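PDB 3TC3: UV damage endonuclease from Sulfolobus acidocaldarius, which probably cuts damaged DNA next to UV lesions, as a manganese-binding TIM-barrel endonuclease of excision repair. Local coordinates for residues T266-E271 with L287-K292; T29-G34 with D291-A296; F77-N82 with I116-H121. One frame throughout, in Å; residues are numbered along the deposited sequence. Where two conformers were deposited one is given.

Overall arrangement
All three contacts lie in one TIM barrel, but only contact 3 pairs its strands. It is the core one: it joins strands 76-78 and 117-120, with its centre about 6 Å from the centre of the chain. The centres of contacts 1 and 2 lie about 16 and 17 Å from the centre of the chain. Both are partly buried and share Asp-291 and Lys-292 of the turn before helix 293-305. Their chemistry follows their place. Contact 3 rests on backbone bonds between strands and on apolar packing, whereas contacts 1 and 2 each turn on a carboxylate that accepts from loop groups. Contacts 1 and 3 meet at the metal site, where Arg-78 forms a salt bridge with Glu-288.

Contact 1: residues T266-E271 with L287-K292; sequences TTINEE and LEVKDK. With MN (manganese (II) ion), chain C.
Thr-267 and Asp-291 make the polar link. Thr-267 OG1 donates to Asp-291 OD2 at 2.5 Å, a short bond. The hydroxyl comes in on the syn side of the carboxylate, 28° out of its plane. Thr-267 OG1 is anti to the backbone N (chi1 -168°), which turns it to Asp-291. Lys-298 NZ also bonds to Thr-267 OG1, and Ser-295 OG donates to Asp-291 OD1.

The apolar part is small. Ile-268 lays its CG2 methyl against both branches of Val-289, 3.9 Å from CG1 and 3.9 Å from CG2. The same methyl stands 4.4 Å from Leu-287 CD2. Tyr-252 and Ala-299 border this patch. At the outer end the aliphatic start of Lys-290 packs on the backbone of Thr-266, with CB 3.8 Å from Thr-266 CA. The hydroxyl of Thr-266 turns instead to Glu-256.

Val-289 to Lys-292 form a type I beta turn. Just ahead of it Glu-288 points away from 266-271 and binds manganese through OE1 at 2.3 Å. Glu-195 and Asp-220 bind the same ion. Here the loop before helix 270-279 meets the loop after the last strand, 283-287, both at the C-terminal side of the TIM barrel, where the metal lies.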
loop_
_atom_site.group_PDB
_atom_site.type_symbol
_atom_site.label_atom_id
_atom_site.label_comp_id
_atom_site.label_asym_id
_atom_site.label_seq_id
_atom_site.Cartn_x
_atom_site.Cartn_y
_atom_site.Cartn_z
ATOM N N THR A 266 -1.116 16.604 7.902
ATOM C CA THR A 266 0.316 16.795 7.674
ATOM C C THR A 266 1.135 16.072 8.769
ATOM O O THR A 266 2.360 15.921 8.621
ATOM C CB THR A 266 0.678 18.311 7.641
ATOM O OG1 THR A 266 -0.020 19.005 8.653
ATOM C CG2 THR A 266 0.274 18.849 6.273
ATOM N N THR A 267 0.454 15.646 9.837
ATOM C CA THR A 267 1.132 14.821 10.871
ATOM C C THR A 267 0.029 14.177 11.696
ATOM O O THR A 267 -1.124 14.661 11.657
ATOM C CB THR A 267 1.995 15.759 11.828
ATOM O OG1 THR A 267 2.862 14.935 12.654
ATOM C CG2 THR A 267 1.082 16.619 12.778
ATOM N N ILE A 268 0.346 13.116 12.412
ATOM C CA ILE A 268 -0.683 12.520 13.267
ATOM C C ILE A 268 -0.828 13.359 14.537
ATOM O O ILE A 268 0.094 13.998 15.019
ATOM C CB ILE A 268 -0.425 11.046 13.701
ATOM C CG1 ILE A 268 0.910 10.918 14.455
ATOM C CG2 ILE A 268 -0.416 10.125 12.452
ATOM C CD1 ILE A 268 0.978 9.414 15.023
ATOM N N ASN A 269 -2.053 13.346 15.070
ATOM C CA ASN A 269 -2.285 13.935 16.369
ATOM C C ASN A 269 -2.217 12.831 17.440
ATOM O O ASN A 269 -2.891 11.794 17.342
ATOM C CB ASN A 269 -3.690 14.574 16.355
ATOM C CG ASN A 269 -4.063 15.125 17.724
ATOM O OD1 ASN A 269 -4.408 14.386 18.645
ATOM N ND2 ASN A 269 -3.933 16.427 17.869
ATOM N N GLU A 270 -1.346 13.041 18.409
ATOM C CA GLU A 270 -1.084 11.948 19.351
ATOM C C GLU A 270 -2.333 11.541 20.100
ATOM O O GLU A 270 -2.509 10.334 20.375
ATOM C CB GLU A 270 0.008 12.334 20.364
ATOM C CG GLU A 270 -0.001 11.457 21.639
ATOM C CD GLU A 270 1.156 11.716 22.591
ATOM O OE1 GLU A 270 1.901 12.703 22.393
ATOM O OE2 GLU A 270 1.365 10.895 23.488
ATOM N N GLU A 271 -3.186 12.492 20.485
ATOM C CA GLU A 271 -4.371 12.068 21.233
ATOM C C GLU A 271 -5.361 11.296 20.329
ATOM O O GLU A 271 -6.026 10.364 20.790
ATOM C CB GLU A 271 -5.042 13.309 21.891
ATOM C CG GLU A 271 -4.021 14.422 22.425
ATOM C CD GLU A 271 -3.077 13.864 23.422
ATOM O OE1 GLU A 271 -3.581 13.016 24.194
ATOM O OE2 GLU A 271 -1.850 14.221 23.441
ATOM N N LEU A 287 0.798 4.429 8.410
ATOM C CA LEU A 287 0.458 5.865 8.545
ATOM C C LEU A 287 0.459 6.636 7.289
ATOM O O LEU A 287 1.481 6.635 6.567
ATOM C CB LEU A 287 1.430 6.561 9.532
ATOM C CG LEU A 287 1.567 5.804 10.835
ATOM C CD1 LEU A 287 2.678 6.485 11.694
ATOM C CD2 LEU A 287 0.232 5.831 11.671
ATOM N N GLU A 288 -0.676 7.152 6.888
ATOM C CA GLU A 288 -0.732 7.911 5.616
ATOM C C GLU A 288 -0.913 9.389 5.953
ATOM O O GLU A 288 -2.066 9.933 6.108
ATOM C CB GLU A 288 -1.982 7.450 4.832
ATOM C CG GLU A 288 -1.867 6.017 4.359
ATOM C CD GLU A 288 -2.970 5.633 3.394
ATOM O OE1 GLU A 288 -4.146 6.008 3.677
ATOM O OE2 GLU A 288 -2.687 4.884 2.462
ATOM N N VAL A 289 0.207 9.912 6.405
ATOM C CA VAL A 289 0.245 11.363 6.747
ATOM C C VAL A 289 1.495 11.944 6.088
ATOM O O VAL A 289 2.460 11.278 5.748
ATOM C CB VAL A 289 0.243 11.562 8.260
ATOM C CG1 VAL A 289 -1.200 11.327 8.827
ATOM C CG2 VAL A 289 1.351 10.763 8.987
ATOM N N LYS A 290 1.502 13.274 5.973
ATOM C CA LYS A 290 2.453 13.812 5.049
ATOM C C LYS A 290 3.868 13.901 5.641
ATOM O O LYS A 290 4.812 13.978 4.851
ATOM C CB LYS A 290 2.052 15.253 4.704
ATOM C CG LYS A 290 0.642 15.286 3.989
ATOM C CD LYS A 290 0.723 14.783 2.615
ATOM C CE LYS A 290 -0.683 15.065 1.982
ATOM N NZ LYS A 290 -1.137 13.818 1.283
ATOM N N ASP A 291 4.018 13.833 6.973
ATOM C CA ASP A 291 5.416 13.840 7.512
ATOM C C ASP A 291 6.020 12.467 7.759
ATOM O O ASP A 291 7.146 12.381 8.312
ATOM C CB ASP A 291 5.509 14.705 8.827
ATOM C CG ASP A 291 4.722 14.168 9.990
ATOM O OD1 ASP A 291 4.008 13.135 9.810
ATOM O OD2 ASP A 291 4.843 14.795 11.057
ATOM N N LYS A 292 5.352 11.418 7.264
ATOM C CA LYS A 292 6.061 10.101 7.026
ATOM C C LYS A 292 6.765 9.624 8.292
ATOM O O LYS A 292 6.085 9.360 9.309
ATOM C CB LYS A 292 6.982 10.138 5.798
ATOM C CG LYS A 292 6.122 10.379 4.553
ATOM C CD LYS A 292 6.964 10.303 3.254
ATOM C CE LYS A 292 6.190 10.592 1.988
ATOM N NZ LYS A 292 5.134 9.508 1.793
HETATM MN MN MN C . -5.722 4.669 2.708
HETATM O O HOH W 1 -4.444 4.359 0.713
#

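Contact 2: residues T29-G34 with D291-A296; sequences TNYSLG and DKEISA
Glu-293 OE2 is gripped by two donors of one residue, Ser-32. The hydroxyl OG of Ser-32 donates to Glu-293 OE2 at 2.6 Å, and OE2 receives it on its anti lone pair. The backbone N of Ser-32 reaches the same OE2 at 2.9 Å, from above the carboxylate plane. The other oxygen, Glu-293 OE1, takes the backbone N of Tyr-31 at 2.9 Å, also from above the plane. Three bonds thus hold the carboxylate and limit its rotation.

The Glu-293 chain is folded to get there: CG lies between the backbone N and the carbonyl carbon (chi1 71°), and chi2 bends it again. The amide of Asn-30 stacks on the carboxylate with planes 16° apart, and Asn-30 OD1 is 3.2 Å from Glu-293 CD. That amide is itself held, since OD1 accepts from Leu-33 N at 2.8 Å and ND2 bonds to Tyr-26.

The Lys-292 chain crosses the Tyr-31 side chain at a slant, CE 3.4 Å from Tyr-31 OH. Its amine goes on to the carbonyl of Val-27.

Asn-30 forms an Asx motif in the loop after strand 22-27. The contact joins this loop to the start of helix 293-305, where the first and last strands of the barrel meet.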
loop_
_atom_site.group_PDB
_atom_site.type_symbol
_atom_site.label_atom_id
_atom_site.label_comp_id
_atom_site.label_asym_id
_atom_site.label_seq_id
_atom_site.Cartn_x
_atom_site.Cartn_y
_atom_site.Cartn_z
ATOM N N THR A 29 9.118 6.846 1.264
ATOM C CA THR A 29 10.481 7.438 1.427
ATOM C C THR A 29 10.533 8.095 2.788
ATOM O O THR A 29 9.529 8.134 3.524
ATOM C CB THR A 29 10.842 8.392 0.276
ATOM O OG1 THR A 29 12.252 8.612 0.260
ATOM C CG2 THR A 29 10.058 9.694 0.349
ATOM N N ASN A 30 11.758 8.440 3.187
ATOM C CA ASN A 30 12.014 8.959 4.531
ATOM C C ASN A 30 12.708 10.291 4.285
ATOM O O ASN A 30 13.783 10.383 3.691
ATOM C CB ASN A 30 12.903 7.940 5.277
ATOM C CG ASN A 30 13.272 8.382 6.678
ATOM O OD1 ASN A 30 13.684 9.552 6.830
ATOM N ND2 ASN A 30 13.209 7.494 7.685
ATOM N N TYR A 31 12.118 11.377 4.760
ATOM C CA TYR A 31 12.655 12.708 4.417
ATOM C C TYR A 31 13.855 13.043 5.294
ATOM O O TYR A 31 14.796 13.676 4.830
ATOM C CB TYR A 31 11.572 13.765 4.671
ATOM C CG TYR A 31 10.407 13.757 3.732
ATOM C CD1 TYR A 31 10.600 13.749 2.303
ATOM C CD2 TYR A 31 9.071 13.791 4.237
ATOM C CE1 TYR A 31 9.486 13.697 1.459
ATOM C CE2 TYR A 31 7.987 13.769 3.378
ATOM C CZ TYR A 31 8.207 13.745 2.003
ATOM O OH TYR A 31 7.123 13.779 1.139
ATOM N N SER A 32 13.872 12.519 6.506
ATOM C CA SER A 32 14.927 12.845 7.562
ATOM C C SER A 32 16.222 12.207 7.141
ATOM O O SER A 32 17.296 12.853 7.228
ATOM C CB SER A 32 14.479 12.309 8.909
ATOM O OG SER A 32 13.361 13.058 9.293
ATOM N N LEU A 33 16.149 10.965 6.676
ATOM C CA LEU A 33 17.360 10.257 6.238
ATOM C C LEU A 33 18.050 10.889 5.021
ATOM O O LEU A 33 19.313 10.752 4.833
ATOM C CB LEU A 33 16.989 8.749 6.024
ATOM C CG LEU A 33 18.119 7.779 5.787
ATOM C CD1 LEU A 33 19.073 7.869 6.996
ATOM C CD2 LEU A 33 17.547 6.421 5.623
ATOM N N GLY A 34 17.311 11.526 4.107
ATOM C CA GLY A 34 17.914 12.214 3.009
ATOM C C GLY A 34 18.384 11.321 1.824
ATOM O O GLY A 34 19.174 11.809 0.985
ATOM N N ASP A 291 4.018 13.833 6.973
ATOM C CA ASP A 291 5.416 13.840 7.512
ATOM C C ASP A 291 6.020 12.467 7.759
ATOM O O ASP A 291 7.146 12.381 8.312
ATOM C CB ASP A 291 5.509 14.705 8.827
ATOM C CG ASP A 291 4.722 14.168 9.990
ATOM O OD1 ASP A 291 4.008 13.135 9.810
ATOM O OD2 ASP A 291 4.843 14.795 11.057
ATOM N N LYS A 292 5.352 11.418 7.264
ATOM C CA LYS A 292 6.061 10.101 7.026
ATOM C C LYS A 292 6.765 9.624 8.292
ATOM O O LYS A 292 6.085 9.360 9.309
ATOM C CB LYS A 292 6.982 10.138 5.798
ATOM C CG LYS A 292 6.122 10.379 4.553
ATOM C CD LYS A 292 6.964 10.303 3.254
ATOM C CE LYS A 292 6.190 10.592 1.988
ATOM N NZ LYS A 292 5.134 9.508 1.793
ATOM N N GLU A 293 8.074 9.447 8.240
ATOM C CA GLU A 293 8.777 8.801 9.377
ATOM C C GLU A 293 8.633 9.602 10.706
ATOM O O GLU A 293 8.738 9.001 11.751
ATOM C CB GLU A 293 10.305 8.585 9.097
ATOM C CG GLU A 293 11.109 9.906 9.093
ATOM C CD GLU A 293 10.887 10.834 7.871
ATOM O OE1 GLU A 293 10.240 10.490 6.824
ATOM O OE2 GLU A 293 11.436 11.961 7.931
ATOM N N ILE A 294 8.401 10.916 10.620
ATOM C CA ILE A 294 8.283 11.726 11.856
ATOM C C ILE A 294 6.989 11.268 12.625
ATOM O O ILE A 294 7.024 11.045 13.850
ATOM C CB ILE A 294 8.272 13.194 11.510
ATOM C CG1 ILE A 294 9.618 13.636 10.836
ATOM C CG2 ILE A 294 7.881 14.057 12.831
ATOM C CD1 ILE A 294 10.708 14.054 11.709
ATOM N N SER A 295 5.871 11.029 11.905
ATOM C CA SER A 295 4.737 10.449 12.526
ATOM C C SER A 295 4.966 9.003 12.946
ATOM O O SER A 295 4.382 8.585 13.964
ATOM C CB SER A 295 3.463 10.551 11.643
ATOM O OG SER A 295 2.928 11.858 11.776
ATOM N N ALA A 296 5.754 8.218 12.183
ATOM C CA ALA A 296 6.004 6.849 12.582
ATOM C C ALA A 296 6.758 6.822 13.908
ATOM O O ALA A 296 6.443 5.974 14.761
ATOM C CB ALA A 296 6.815 6.146 11.524
#

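Contact 3: residues F77-N82 with I116-H121; sequences FRISSN and IRISMH
Phe-77 and Arg-78 pair with Ile-118 and Ser-119 in a parallel sheet. Phe-77 N donates to Arg-117 O at 3.0 Å, Ser-119 N to Phe-77 O at 3.1 Å, and Ile-79 N to Ser-119 O at 2.9 Å. Where these bonds stop, a water bridges the segments: it accepts from His-121 N and donates to Ile-79 O at 2.7 Å.

On the Phe-77 face, Ile-79 CD1 meets Ile-118 CG2 at 3.7 Å. Met-120 CG rests on Ile-79 CB, and its CE turns back to the carbonyl of Ser-80. Helix 133-153 covers these side chains.

On the other face Arg-78 runs out with CG anti to the backbone N (chi1 -173°) and bends at chi3. Ser-119 OG lies at the edge of the guanidinium, 3.8 Å from Arg-78 NE. His-121 CB lies over one guanidinium face, 4.0 Å from Arg-78 NE.

Further out, Arg-78 NH2 forms salt bridges with Glu-288 and Asp-251, both manganese ligands. A leucine at Arg-78 would probably leave Glu-288 OE2 and Asp-251 OD1 without their arginine partner and so less firmly oriented. The chemistry is consistent with a second-shell role: the strand pairing fixes an arginine whose charge is likely to balance and orient the metal-binding acids.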
loop_
_atom_site.group_PDB
_atom_site.type_symbol
_atom_site.label_atom_id
_atom_site.label_comp_id
_atom_site.label_asym_id
_atom_site.label_seq_id
_atom_site.Cartn_x
_atom_site.Cartn_y
_atom_site.Cartn_z
ATOM N N PHE A 77 6.383 -1.302 6.009
ATOM C CA PHE A 77 6.752 -0.246 5.048
ATOM C C PHE A 77 5.965 -0.421 3.776
ATOM O O PHE A 77 5.704 -1.547 3.356
ATOM C CB PHE A 77 8.267 -0.327 4.734
ATOM C CG PHE A 77 8.761 0.905 4.037
ATOM C CD1 PHE A 77 8.794 2.162 4.715
ATOM C CD2 PHE A 77 9.202 0.852 2.659
ATOM C CE1 PHE A 77 9.167 3.320 3.965
ATOM C CE2 PHE A 77 9.622 2.023 1.980
ATOM C CZ PHE A 77 9.636 3.282 2.675
ATOM N N ARG A 78 5.628 0.701 3.159
ATOM C CA ARG A 78 4.950 0.716 1.833
ATOM C C ARG A 78 5.988 1.111 0.799
ATOM O O ARG A 78 6.413 2.255 0.742
ATOM C CB ARG A 78 3.656 1.570 1.741
ATOM C CG ARG A 78 2.968 1.316 0.321
ATOM C CD ARG A 78 1.735 2.302 0.165
ATOM N NE ARG A 78 0.691 2.006 1.191
ATOM C CZ ARG A 78 -0.226 2.944 1.484
ATOM N NH1 ARG A 78 -0.235 4.105 0.845
ATOM N NH2 ARG A 78 -1.126 2.703 2.353
ATOM N N ILE A 79 6.468 0.138 0.018
ATOM C CA ILE A 79 7.523 0.434 -1.007
ATOM C C ILE A 79 6.931 1.283 -2.130
ATOM O O ILE A 79 5.811 1.034 -2.611
ATOM C CB ILE A 79 8.062 -0.868 -1.554
ATOM C CG1 ILE A 79 8.799 -1.603 -0.447
ATOM C CG2 ILE A 79 9.013 -0.598 -2.763
ATOM C CD1 ILE A 79 9.359 -3.029 -0.888
ATOM N N SER A 80 7.700 2.297 -2.502
ATOM C CA SER A 80 7.243 3.198 -3.550
ATOM C C SER A 80 7.028 2.497 -4.911
ATOM O O SER A 80 7.863 1.654 -5.316
ATOM C CB SER A 80 8.334 4.300 -3.768
ATOM O OG SER A 80 7.953 5.072 -4.924
ATOM N N SER A 81 5.955 2.839 -5.582
ATOM C CA SER A 81 5.699 2.342 -6.986
ATOM C C SER A 81 6.685 2.932 -7.952
ATOM O O SER A 81 6.837 2.411 -9.084
ATOM C CB SER A 81 4.266 2.612 -7.417
ATOM O OG SER A 81 3.398 1.981 -6.495
ATOM N N ASN A 82 7.400 3.990 -7.544
ATOM C CA ASN A 82 8.427 4.552 -8.485
ATOM C C ASN A 82 9.719 3.799 -8.421
ATOM O O ASN A 82 10.695 4.164 -9.141
ATOM C CB ASN A 82 8.679 6.038 -8.109
ATOM C CG ASN A 82 7.565 6.899 -8.390
ATOM O OD1 ASN A 82 6.700 6.594 -9.215
ATOM N ND2 ASN A 82 7.604 8.123 -7.781
ATOM N N ILE A 116 9.944 -7.865 8.507
ATOM C CA ILE A 116 9.369 -6.583 8.089
ATOM C C ILE A 116 8.175 -6.891 7.166
ATOM O O ILE A 116 8.240 -7.769 6.279
ATOM C CB ILE A 116 10.391 -5.676 7.441
ATOM C CG1 ILE A 116 11.468 -5.301 8.489
ATOM C CG2 ILE A 116 9.743 -4.455 6.783
ATOM C CD1 ILE A 116 12.629 -4.586 7.909
ATOM N N ARG A 117 7.069 -6.222 7.380
ATOM C CA ARG A 117 5.860 -6.464 6.530
ATOM C C ARG A 117 5.883 -5.425 5.440
ATOM O O ARG A 117 6.228 -4.285 5.703
ATOM C CB ARG A 117 4.626 -6.256 7.377
ATOM C CG ARG A 117 3.305 -6.622 6.785
ATOM C CD ARG A 117 2.815 -7.912 7.283
ATOM N NE ARG A 117 1.646 -8.402 6.559
ATOM C CZ ARG A 117 0.400 -8.395 7.032
ATOM N NH1 ARG A 117 0.040 -7.836 8.207
ATOM N NH2 ARG A 117 -0.500 -9.050 6.262
ATOM N N ILE A 118 5.439 -5.822 4.251
ATOM C CA ILE A 118 5.531 -4.905 3.071
ATOM C C ILE A 118 4.170 -4.765 2.357
ATOM O O ILE A 118 3.444 -5.767 2.107
ATOM C CB ILE A 118 6.564 -5.484 2.047
ATOM C CG1 ILE A 118 8.009 -5.390 2.623
ATOM C CG2 ILE A 118 6.535 -4.747 0.723
ATOM C CD1 ILE A 118 8.455 -3.958 3.009
ATOM N N SER A 119 3.843 -3.552 1.977
ATOM C CA SER A 119 2.710 -3.332 1.096
ATOM C C SER A 119 3.177 -2.399 -0.050
ATOM O O SER A 119 4.311 -1.849 -0.014
ATOM C CB SER A 119 1.526 -2.702 1.804
ATOM O OG SER A 119 1.882 -1.406 2.261
ATOM N N MET A 120 2.376 -2.353 -1.122
ATOM C CA MET A 120 2.564 -1.372 -2.182
ATOM C C MET A 120 1.181 -0.928 -2.569
ATOM O O MET A 120 0.234 -1.711 -2.530
ATOM C CB MET A 120 3.265 -1.927 -3.428
ATOM C CG MET A 120 4.731 -2.439 -3.107
ATOM S SD MET A 120 5.568 -2.938 -4.676
ATOM C CE MET A 120 5.934 -1.297 -5.355
ATOM N N HIS A 121 1.093 0.315 -3.105
ATOM C CA HIS A 121 -0.223 0.852 -3.589
ATOM C C HIS A 121 0.064 1.514 -4.926
ATOM O O HIS A 121 0.596 2.614 -5.000
ATOM C CB HIS A 121 -0.702 1.906 -2.567
ATOM C CG HIS A 121 -1.986 2.658 -2.932
ATOM N ND1 HIS A 121 -2.024 3.676 -3.791
ATOM C CD2 HIS A 121 -3.265 2.570 -2.373
ATOM C CE1 HIS A 121 -3.278 4.203 -3.837
ATOM N NE2 HIS A 121 -4.034 3.540 -2.952
HETATM O O HOH W 2 3.454 1.766 -3.648
#